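PDB 2WAN: pullulanase from Bacillus acidopullulyticus, which catalyses hydrolysis of the alpha-1,6-glucosidic linkages of pullulan and probably of other branched alpha-glucans, as a debranching enzyme of the alpha-amylase family. Local coordinates for residues K567-P570 with Q571-Y574. Residues are numbered along the deposited sequence; the frame is centred on the assembly and turned at random.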
loop_
_atom_site.group_PDB
_atom_site.type_symbol
_atom_site.label_atom_id
_atom_site.label_comp_id
_atom_site.label_asym_id
_atom_site.label_seq_id
_atom_site.Cartn_x
_atom_site.Cartn_y
_atom_site.Cartn_z
ATOM N N LYS A 567 -11.977 0.382 20.295
ATOM C CA LYS A 567 -13.107 0.427 21.236
ATOM C C LYS A 567 -14.139 -0.691 20.987
ATOM O O LYS A 567 -14.926 -1.024 21.873
ATOM C CB LYS A 567 -13.755 1.826 21.261
ATOM C CG LYS A 567 -12.827 2.912 21.834
ATOM C CD LYS A 567 -13.496 4.293 21.958
ATOM C CE LYS A 567 -13.756 4.998 20.623
ATOM N NZ LYS A 567 -14.376 6.346 20.876
ATOM N N ILE A 568 -14.135 -1.281 19.795
ATOM C CA ILE A 568 -15.107 -2.320 19.453
ATOM C C ILE A 568 -14.506 -3.724 19.591
ATOM O O ILE A 568 -15.124 -4.605 20.194
ATOM C CB ILE A 568 -15.729 -2.084 18.042
ATOM C CG1 ILE A 568 -16.403 -0.704 18.004
ATOM C CG2 ILE A 568 -16.735 -3.212 17.666
ATOM C CD1 ILE A 568 -16.851 -0.259 16.620
ATOM N N VAL A 569 -13.311 -3.927 19.031
ATOM C CA VAL A 569 -12.617 -5.220 19.110
ATOM C C VAL A 569 -11.146 -4.945 19.466
ATOM O O VAL A 569 -10.303 -4.811 18.561
ATOM C CB VAL A 569 -12.693 -6.037 17.788
ATOM C CG1 VAL A 569 -12.305 -7.499 18.035
ATOM C CG2 VAL A 569 -14.096 -5.992 17.165
ATOM N N PRO A 570 -10.842 -4.834 20.782
ATOM C CA PRO A 570 -9.532 -4.400 21.264
ATOM C C PRO A 570 -8.350 -5.067 20.559
ATOM O O PRO A 570 -8.237 -6.302 20.533
ATOM C CB PRO A 570 -9.589 -4.735 22.765
ATOM C CG PRO A 570 -11.031 -4.469 23.108
ATOM C CD PRO A 570 -11.800 -4.983 21.904
ATOM N N GLN A 571 -7.516 -4.214 19.959
ATOM C CA GLN A 571 -6.274 -4.580 19.236
ATOM C C GLN A 571 -6.386 -5.332 17.919
ATOM O O GLN A 571 -5.444 -5.305 17.129
ATOM C CB GLN A 571 -5.294 -5.350 20.131
ATOM C CG GLN A 571 -4.748 -4.554 21.305
ATOM C CD GLN A 571 -3.692 -5.351 22.050
ATOM O OE1 GLN A 571 -3.269 -6.418 21.591
ATOM N NE2 GLN A 571 -3.276 -4.852 23.206
ATOM N N TYR A 572 -7.497 -6.028 17.696
ATOM C CA TYR A 572 -7.599 -7.003 16.625
ATOM C C TYR A 572 -7.467 -6.421 15.213
ATOM O O TYR A 572 -7.055 -7.130 14.296
ATOM C CB TYR A 572 -8.904 -7.806 16.734
ATOM C CG TYR A 572 -8.989 -8.944 15.733
ATOM C CD1 TYR A 572 -8.308 -10.141 15.952
ATOM C CD2 TYR A 572 -9.763 -8.827 14.574
ATOM C CE1 TYR A 572 -8.376 -11.170 15.051
ATOM C CE2 TYR A 572 -9.838 -9.851 13.661
ATOM C CZ TYR A 572 -9.143 -11.027 13.905
ATOM O OH TYR A 572 -9.207 -12.041 13.018
ATOM N N TYR A 573 -7.839 -5.154 15.034
ATOM C CA TYR A 573 -7.721 -4.543 13.693
ATOM C C TYR A 573 -6.286 -4.131 13.355
ATOM O O TYR A 573 -6.022 -3.701 12.223
ATOM C CB TYR A 573 -8.684 -3.349 13.524
ATOM C CG TYR A 573 -10.142 -3.746 13.355
ATOM C CD1 TYR A 573 -10.658 -4.071 12.088
ATOM C CD2 TYR A 573 -11.008 -3.783 14.455
ATOM C CE1 TYR A 573 -12.006 -4.433 11.919
ATOM C CE2 TYR A 573 -12.349 -4.147 14.304
ATOM C CZ TYR A 573 -12.842 -4.470 13.031
ATOM O OH TYR A 573 -14.179 -4.807 12.878
ATOM N N TYR A 574 -5.368 -4.288 14.312
ATOM C CA TYR A 574 -3.974 -3.817 14.176
ATOM C C TYR A 574 -2.986 -4.974 14.345
ATOM O O TYR A 574 -3.330 -5.990 14.936
ATOM C CB TYR A 574 -3.668 -2.789 15.258
ATOM C CG TYR A 574 -4.572 -1.589 15.188
ATOM C CD1 TYR A 574 -4.328 -0.574 14.265
ATOM C CD2 TYR A 574 -5.699 -1.486 16.004
ATOM C CE1 TYR A 574 -5.181 0.528 14.159
ATOM C CE2 TYR A 574 -6.552 -0.376 15.917
ATOM C CZ TYR A 574 -6.287 0.622 14.996
ATOM O OH TYR A 574 -7.108 1.729 14.886
HETATM O O HOH W 1 -8.770 -3.045 16.949
#
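Val569 O accepts the backbone N-H of Tyr572 at 3.2 Å, closing a type II beta turn over Pro570 and Gln571 just where the chain leaves helix 564-568. Pro570 and Gln571 hold the two central positions, Gln571 with positive phi (69°). A second, weak bond runs from Tyr572 N to Pro570 O. The type II turn runs straight into a type I turn, closed by Tyr574 N to Gln571 O at 3.0 Å. A water joins the two. The water donates to Val569 O at 2.8 Å and accepts from Tyr573 N. The carbonyl of Val569 thus takes two hydrogen bonds, one from Tyr572 N and one from the water.

The Val569 side chain serves two tyrosines, one with each methyl. Val569 CG1, anti to the backbone N (chi1 -164°), lies alongside Tyr572, 3.7 Å from Tyr572 CB. Val569 CG2 touches Tyr573 CE2 at 3.8 Å, and the Tyr573 side chain runs roughly perpendicular to that of Val569. The extended Gln571 chain leads away from the turn, and its OE1 bonds to the hydroxyl of Tyr118.

The buried tyrosines spread to different neighbours. Tyr572 stacks on His596 and bonds through OH to Asn307, while Tyr573 stacks back on Phe565 of helix 564-568. The turns lie in the excursion between barrel strand 547-552 and helix 597-614. Here the catalytic domain packs on the carbohydrate-binding module 48: Val569 and Tyr573 touch Trp332 of strand 326-332, and Ile568 reaches Ala391 of strand 388-391.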